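Local coordinates for putative glutathione S-transferase (Corynebacterium glutamicum, PDB 3M1G) that probably acts as a glutathione transferase of the ECM4-like, omega-related kind, with a cysteine as the likely nucleophile, at the interface of chains A and B. Residues are numbered along the deposited sequence; one frame, centred on the assembly and turned at random. Chains: chain A/B, Putative glutathione S-transferase.

Both contacts belong to one two-fold interface between C-terminal regions of the chains, their centres about 20 Å apart. They draw largely on the same two stretches, partly in exchanged roles: in contact 1 chain A gives residues 303 to 316, chiefly to B:Lys264, whereas in contact 2 A:Gly266 and A:Arg267 meet B:Gly318, B:Pro319 and B:Asp320, and A:Glu272 meets B:Lys269. The stretch after helix 295-305 runs along the partner's residues 264-272. A:Tyr201, the predicted proton donor or acceptor, is about 17 Å from the centre of contact 1 and 15 Å from that of contact 2; the structure alone does not show an influence on catalysis.

Contact 1: the interface of chains A and B. Residues chain A 303, 309-312, 314, 316; chain B 206, 264, 308-309.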
ATOM      1  N   TYR A 303       9.335 -10.737  -0.149  1.00 22.30           N
ATOM      2  CA  TYR A 303       9.375 -10.203   1.222  1.00 21.81           C
ATOM      3  C   TYR A 303      10.382 -10.947   2.093  1.00 22.88           C
ATOM      4  O   TYR A 303      10.921 -10.353   3.041  1.00 22.28           O
ATOM      5  CB  TYR A 303       7.984 -10.218   1.888  1.00 21.33           C
ATOM      6  CG  TYR A 303       7.077  -9.086   1.471  1.00 21.01           C
ATOM      7  CD1 TYR A 303       7.217  -7.810   2.031  1.00 23.03           C
ATOM      8  CD2 TYR A 303       6.085  -9.262   0.502  1.00 20.28           C
ATOM      9  CE1 TYR A 303       6.358  -6.742   1.657  1.00 19.66           C
ATOM     10  CE2 TYR A 303       5.224  -8.197   0.137  1.00 19.04           C
ATOM     11  CZ  TYR A 303       5.393  -6.950   0.718  1.00 19.91           C
ATOM     12  OH  TYR A 303       4.583  -5.907   0.370  1.00 22.49           O
ATOM     13  N   ILE A 309      16.148  -4.942   1.668  1.00 27.83           N
ATOM     14  CA  ILE A 309      14.996  -4.032   1.688  1.00 27.45           C
ATOM     15  C   ILE A 309      14.073  -4.250   2.905  1.00 26.38           C
ATOM     16  O   ILE A 309      13.571  -3.276   3.503  1.00 25.68           O
ATOM     17  CB  ILE A 309      14.141  -4.229   0.432  1.00 28.41           C
ATOM     18  CG1 ILE A 309      14.940  -3.917  -0.823  1.00 30.16           C
ATOM     19  CG2 ILE A 309      12.878  -3.349   0.469  1.00 29.68           C
ATOM     20  CD1 ILE A 309      14.055  -4.129  -2.090  1.00 33.38           C
ATOM     21  N   ASN A 310      13.871  -5.525   3.262  1.00 25.10           N
ATOM     22  CA  ASN A 310      12.961  -5.984   4.325  1.00 23.69           C
ATOM     23  C   ASN A 310      13.666  -6.921   5.315  1.00 23.15           C
ATOM     24  O   ASN A 310      13.412  -8.119   5.315  1.00 22.41           O
ATOM     25  CB  ASN A 310      11.772  -6.719   3.676  1.00 22.89           C
ATOM     26  CG  ASN A 310      10.646  -7.066   4.675  1.00 23.13           C
ATOM     27  OD1 ASN A 310      10.307  -6.260   5.562  1.00 19.90           O
ATOM     28  ND2 ASN A 310      10.050  -8.263   4.519  1.00 16.75           N
ATOM     29  N   PRO A 311      14.522  -6.374   6.202  1.00 23.51           N
ATOM     30  CA  PRO A 311      15.330  -7.233   7.059  1.00 23.62           C
ATOM     31  C   PRO A 311      14.544  -8.107   8.018  1.00 24.16           C
ATOM     32  O   PRO A 311      15.061  -9.129   8.452  1.00 24.35           O
ATOM     33  CB  PRO A 311      16.203  -6.239   7.852  1.00 24.24           C
ATOM     34  CG  PRO A 311      15.575  -4.913   7.656  1.00 23.63           C
ATOM     35  CD  PRO A 311      14.962  -4.977   6.291  1.00 23.20           C
ATOM     36  N   THR A 312      13.326  -7.714   8.391  1.00 23.95           N
ATOM     37  CA  THR A 312      12.558  -8.547   9.325  1.00 23.39           C
ATOM     38  C   THR A 312      12.124  -9.820   8.617  1.00 22.11           C
ATOM     39  O   THR A 312      11.802 -10.801   9.253  1.00 20.25           O
ATOM     40  CB  THR A 312      11.295  -7.840   9.848  1.00 23.54           C
ATOM     41  OG1 THR A 312      10.441  -7.540   8.741  1.00 24.28           O
ATOM     42  CG2 THR A 312      11.670  -6.558  10.677  1.00 24.91           C
ATOM     43  N   ILE A 314       9.332 -10.402   7.265  1.00 21.42           N
ATOM     44  CA  ILE A 314       7.929 -10.667   7.519  1.00 20.96           C
ATOM     45  C   ILE A 314       7.164 -10.457   6.227  1.00 20.48           C
ATOM     46  O   ILE A 314       7.480  -9.549   5.450  1.00 20.29           O
ATOM     47  CB  ILE A 314       7.454  -9.794   8.665  1.00 21.79           C
ATOM     48  CG1 ILE A 314       8.084 -10.341   9.947  1.00 23.89           C
ATOM     49  CG2 ILE A 314       5.906  -9.755   8.791  1.00 21.14           C
ATOM     50  CD1 ILE A 314       7.895  -9.474  11.085  1.00 24.31           C
ATOM     51  N   PRO A 316       3.556  -9.499   4.738  1.00 20.08           N
ATOM     52  CA  PRO A 316       2.267  -8.958   5.156  1.00 20.48           C
ATOM     53  C   PRO A 316       1.123  -9.928   4.876  1.00 20.38           C
ATOM     54  O   PRO A 316       1.147 -10.632   3.860  1.00 20.29           O
ATOM     55  CB  PRO A 316       2.097  -7.695   4.276  1.00 21.66           C
ATOM     56  CG  PRO A 316       3.446  -7.388   3.725  1.00 22.15           C
ATOM     57  CD  PRO A 316       4.174  -8.706   3.667  1.00 20.82           C
TER
ATOM     58  N   ALA B 206       6.078  -6.104  14.872  1.00 28.47           N
ATOM     59  CA  ALA B 206       6.012  -7.515  15.201  1.00 28.06           C
ATOM     60  C   ALA B 206       7.382  -8.144  14.981  1.00 29.01           C
ATOM     61  O   ALA B 206       8.049  -7.856  13.983  1.00 29.19           O
ATOM     62  CB  ALA B 206       4.985  -8.217  14.358  1.00 27.07           C
ATOM     63  N   LYS B 264       3.102  -2.636   7.325  1.00 21.43           N
ATOM     64  CA  LYS B 264       2.489  -3.820   6.697  1.00 21.26           C
ATOM     65  C   LYS B 264       1.041  -4.030   7.118  1.00 21.13           C
ATOM     66  O   LYS B 264       0.565  -5.153   7.148  1.00 20.44           O
ATOM     67  CB  LYS B 264       3.325  -5.066   7.001  1.00 22.17           C
ATOM     68  CG  LYS B 264       4.813  -4.959   6.556  1.00 22.42           C
ATOM     69  CD  LYS B 264       5.543  -6.296   6.683  1.00 22.22           C
ATOM     70  CE  LYS B 264       6.950  -6.261   6.065  1.00 23.87           C
ATOM     71  NZ  LYS B 264       7.928  -5.411   6.812  1.00 23.45           N
ATOM     72  N   GLU B 308      15.615  -0.190  11.457  1.00 28.73           N
ATOM     73  CA  GLU B 308      15.460  -1.630  11.660  1.00 30.54           C
ATOM     74  C   GLU B 308      14.348  -2.256  10.786  1.00 29.42           C
ATOM     75  O   GLU B 308      14.401  -3.447  10.518  1.00 29.70           O
ATOM     76  CB  GLU B 308      15.224  -1.974  13.146  1.00 32.06           C
ATOM     77  CG  GLU B 308      15.031  -3.511  13.442  1.00 37.67           C
ATOM     78  CD  GLU B 308      16.196  -4.416  12.955  1.00 44.09           C
ATOM     79  OE1 GLU B 308      17.246  -4.353  13.664  1.00 48.51           O
ATOM     80  OE2 GLU B 308      16.060  -5.191  11.915  1.00 43.98           O
ATOM     81  N   ILE B 309      13.365  -1.462  10.354  1.00 27.83           N
ATOM     82  CA  ILE B 309      12.306  -1.892   9.432  1.00 27.45           C
ATOM     83  C   ILE B 309      12.602  -1.537   7.961  1.00 26.38           C
ATOM     84  O   ILE B 309      12.329  -2.344   7.047  1.00 25.68           O
ATOM     85  CB  ILE B 309      10.978  -1.221   9.800  1.00 28.41           C
ATOM     86  CG1 ILE B 309      10.542  -1.612  11.203  1.00 30.16           C
ATOM     87  CG2 ILE B 309       9.868  -1.586   8.796  1.00 29.68           C
ATOM     88  CD1 ILE B 309       9.192  -0.915  11.559  1.00 33.38           C
TER
HETATM   89  O   HOH W   1      11.903  -5.080   7.494  1.00 25.24           O
HETATM   90  O   HOH W   2       7.994  -6.119   9.644  1.00 28.30           O
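B:Lys264 and A:Asn310 reach for each other tip to tip in this part of the two-fold interface of the deposited assembly, of a putative ECM4-like, omega-related glutathione transferase, and show how a long side chain can pack along its stem while its charged end is shared between a partner amide and water. The tight part surrounds the lysine stem. A:Pro316 CG sits 3.8 Å from B:Lys264 CD, the proline ring lying obliquely across the methylenes, and the CG2 branch of A:Ile314 comes against the same carbon. On its own side A:Pro316 is laid over the phenol ring of A:Tyr303, with CD 3.4 Å above the ring centre, so that the proline is backed by the aromatic ring, while the lysine methylenes run beside it, past the edge of the phenol. The other branch of A:Ile314 points elsewhere, its CD1 methyl resting 3.3 Å from the backbone O of B:Ala206.

A bend at chi4 (69°) turns the ammonium NZ of B:Lys264 from this stem toward the carboxamide, where it donates to A:Asn310 OD1 at 2.8 Å, tilted 24° from the carbonyl plane. The amide cannot easily swivel: both N-H groups of A:Asn310 ND2 are used nearly in the amide plane, on the carbonyl oxygens of A:Tyr303 at 2.7 Å and of A:Ile314 at 3.0 Å. This second shell holds OD1 facing the partner chain.

Toward A:Thr312 and B:Ile309 the contact becomes watery. Water 1 joins A:Asn310 OD1 and both the backbone N and hydroxyl of A:Thr312 to B:Ile309 O, which it meets at 2.8 Å. Water 2 links A:Thr312 OG1 to B:Lys264 NZ, lying 2.9 Å from the ammonium, whereas the direct separation of those groups is too long for a bond. With chi1 at 61°, OG1 lies between the backbone N and the carbonyl carbon, where it meets both waters. Alongside, the ring of A:Pro311 rests on the backbone O of B:Glu308 without a polar bond.

Contact 2: the interface of chains A and B. Residues chain A 216, 266-268, 272; chain B 269, 318-320.
A bend at chi3 (70°) in B:Lys269 and an extended chain beyond CG in A:Glu272 bring ammonium and carboxylate together across the two-fold interface in the deposited assembly of this putative, omega-like glutathione transferase, an example of a salt bridge working beside a backbone bond. The two side chains cross at about a right angle, and the lysine NZ meets A:Glu272 OE1 at 2.8 Å. It approaches on the syn side of the carboxylate, 17° out of its plane, with CD and CE of the lysine also passing close to OE1. Water 3, 2.7 Å from B:Lys269 NZ, carries the same ammonium on to the backbone O of A:Gly266. The positive charge would be expected to favour an ionised A:Glu272.

The second attachment is a main-chain one. B:Asp320 N donates to A:Arg267 O at 3.0 Å, almost straight (171° at the hydrogen) and directed at a lone pair in the carbonyl plane. Just before it, the cis peptide bond between B:Gly318 and B:Pro319 shapes the chain-B segment, and B:Pro319 CA comes up to the backbone O of A:Gly266. At the start of this segment, the phenol end of A:Tyr216, from helix 209-229, lies against the backbone of B:Gly318, its OH 3.5 Å from CA.

The side chains of A:Arg267 and B:Asp320 run alongside, pointing the same way and touching between CG and CB at 3.7 Å. Their charged ends do not touch, A:Arg267 NE lying 5.4 Å from B:Asp320 OD2, so any attraction is probably weak and longer-range. A:Arg267 NE instead donates to A:Asn268 OD1 at 2.8 Å, which helps to fix that amide. Both ends of the amide then reach B:Asp320 OD2 through solvent: ND2 by water 4, OD1 by water 5. Water 4 lies 2.8 Å from B:Asp320 OD2.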
ATOM      1  N   TYR A 216      10.066   6.449  -9.784  1.00 20.85           N
ATOM      2  CA  TYR A 216       8.647   6.497  -9.467  1.00 20.67           C
ATOM      3  C   TYR A 216       7.873   7.346 -10.473  1.00 21.30           C
ATOM      4  O   TYR A 216       6.775   6.960 -10.920  1.00 20.94           O
ATOM      5  CB  TYR A 216       8.466   7.015  -8.033  1.00 20.41           C
ATOM      6  CG  TYR A 216       7.091   7.367  -7.577  1.00 17.93           C
ATOM      7  CD1 TYR A 216       6.528   8.568  -7.923  1.00 19.00           C
ATOM      8  CD2 TYR A 216       6.375   6.516  -6.738  1.00 21.36           C
ATOM      9  CE1 TYR A 216       5.279   8.951  -7.457  1.00 19.66           C
ATOM     10  CE2 TYR A 216       5.102   6.865  -6.279  1.00 20.19           C
ATOM     11  CZ  TYR A 216       4.578   8.087  -6.643  1.00 20.99           C
ATOM     12  OH  TYR A 216       3.365   8.477  -6.194  1.00 20.82           O
ATOM     13  N   GLY A 266       3.701   2.535  -4.632  1.00 21.52           N
ATOM     14  CA  GLY A 266       2.300   2.908  -4.381  1.00 21.56           C
ATOM     15  C   GLY A 266       1.824   4.344  -4.404  1.00 21.39           C
ATOM     16  O   GLY A 266       1.401   4.856  -3.367  1.00 22.94           O
ATOM     17  N   ARG A 267       1.753   4.975  -5.591  1.00 21.90           N
ATOM     18  CA  ARG A 267       0.971   6.212  -5.716  1.00 21.38           C
ATOM     19  C   ARG A 267      -0.492   5.894  -5.436  1.00 21.31           C
ATOM     20  O   ARG A 267      -1.188   6.669  -4.806  1.00 20.48           O
ATOM     21  CB  ARG A 267       1.024   6.843  -7.100  1.00 21.54           C
ATOM     22  CG  ARG A 267       0.343   8.226  -7.128  1.00 21.12           C
ATOM     23  CD  ARG A 267       0.254   8.802  -8.532  1.00 22.81           C
ATOM     24  NE  ARG A 267      -0.781   8.092  -9.296  1.00 23.77           N
ATOM     25  CZ  ARG A 267      -1.009   8.262 -10.598  1.00 23.79           C
ATOM     26  NH1 ARG A 267      -0.247   9.071 -11.318  1.00 21.55           N
ATOM     27  NH2 ARG A 267      -1.979   7.576 -11.196  1.00 22.50           N
ATOM     28  N   ASN A 268      -0.919   4.751  -5.954  1.00 20.87           N
ATOM     29  CA  ASN A 268      -2.274   4.259  -5.898  1.00 21.70           C
ATOM     30  C   ASN A 268      -2.166   2.760  -5.979  1.00 21.31           C
ATOM     31  O   ASN A 268      -1.149   2.248  -6.456  1.00 20.44           O
ATOM     32  CB  ASN A 268      -3.060   4.671  -7.143  1.00 22.95           C
ATOM     33  CG  ASN A 268      -3.444   6.108  -7.146  1.00 26.41           C
ATOM     34  OD1 ASN A 268      -2.945   6.888  -7.969  1.00 30.64           O
ATOM     35  ND2 ASN A 268      -4.411   6.468  -6.290  1.00 27.19           N
ATOM     36  N   GLU A 272      -7.507   1.029  -7.583  1.00 23.33           N
ATOM     37  CA  GLU A 272      -8.010   2.400  -7.739  1.00 23.34           C
ATOM     38  C   GLU A 272      -7.863   2.982  -9.155  1.00 24.00           C
ATOM     39  O   GLU A 272      -8.179   4.134  -9.359  1.00 22.91           O
ATOM     40  CB  GLU A 272      -7.275   3.347  -6.764  1.00 23.87           C
ATOM     41  CG  GLU A 272      -7.351   2.938  -5.291  1.00 23.17           C
ATOM     42  CD  GLU A 272      -6.532   3.863  -4.397  1.00 25.23           C
ATOM     43  OE1 GLU A 272      -5.265   3.854  -4.464  1.00 23.57           O
ATOM     44  OE2 GLU A 272      -7.172   4.634  -3.650  1.00 24.21           O
TER
ATOM     45  N   LYS B 269      -6.533   0.058   1.565  1.00 20.87           N
ATOM     46  CA  LYS B 269      -6.240   1.448   1.892  1.00 21.41           C
ATOM     47  C   LYS B 269      -7.516   2.008   2.565  1.00 20.98           C
ATOM     48  O   LYS B 269      -8.625   1.520   2.323  1.00 19.14           O
ATOM     49  CB  LYS B 269      -5.896   2.286   0.647  1.00 21.58           C
ATOM     50  CG  LYS B 269      -4.462   2.087   0.112  1.00 21.95           C
ATOM     51  CD  LYS B 269      -4.219   2.745  -1.249  1.00 22.93           C
ATOM     52  CE  LYS B 269      -4.200   4.288  -1.128  1.00 22.76           C
ATOM     53  NZ  LYS B 269      -3.765   4.980  -2.370  1.00 20.05           N
ATOM     54  N   GLY B 318       4.743   8.267  -2.951  1.00 20.63           N
ATOM     55  CA  GLY B 318       3.330   8.119  -2.707  1.00 20.88           C
ATOM     56  C   GLY B 318       2.958   7.958  -1.253  1.00 20.77           C
ATOM     57  O   GLY B 318       3.818   7.941  -0.372  1.00 20.30           O
ATOM     58  N   PRO B 319       1.659   7.802  -0.984  1.00 21.02           N
ATOM     59  CA  PRO B 319       0.559   7.809  -1.911  1.00 21.71           C
ATOM     60  C   PRO B 319       0.186   9.212  -2.392  1.00 22.00           C
ATOM     61  O   PRO B 319       0.574  10.219  -1.788  1.00 22.94           O
ATOM     62  CB  PRO B 319      -0.603   7.243  -1.085  1.00 21.05           C
ATOM     63  CG  PRO B 319      -0.293   7.738   0.297  1.00 22.28           C
ATOM     64  CD  PRO B 319       1.206   7.612   0.409  1.00 21.86           C
ATOM     65  N   ASP B 320      -0.607   9.262  -3.446  1.00 22.07           N
ATOM     66  CA  ASP B 320      -1.247  10.509  -3.828  1.00 24.18           C
ATOM     67  C   ASP B 320      -2.238  10.926  -2.725  1.00 23.71           C
ATOM     68  O   ASP B 320      -3.155  10.179  -2.376  1.00 23.89           O
ATOM     69  CB  ASP B 320      -1.956  10.343  -5.150  1.00 25.23           C
ATOM     70  CG  ASP B 320      -2.862  11.534  -5.502  1.00 29.40           C
ATOM     71  OD1 ASP B 320      -2.579  12.658  -5.106  1.00 28.19           O
ATOM     72  OD2 ASP B 320      -3.879  11.298  -6.188  1.00 35.58           O
TER
HETATM   73  O   HOH W   3      -1.247   3.965  -2.562  1.00 24.33           O
HETATM   74  O   HOH W   4      -5.605   9.091  -5.790  1.00 40.69           O
HETATM   75  O   HOH W   5      -3.778   9.432  -8.513  1.00 47.70           O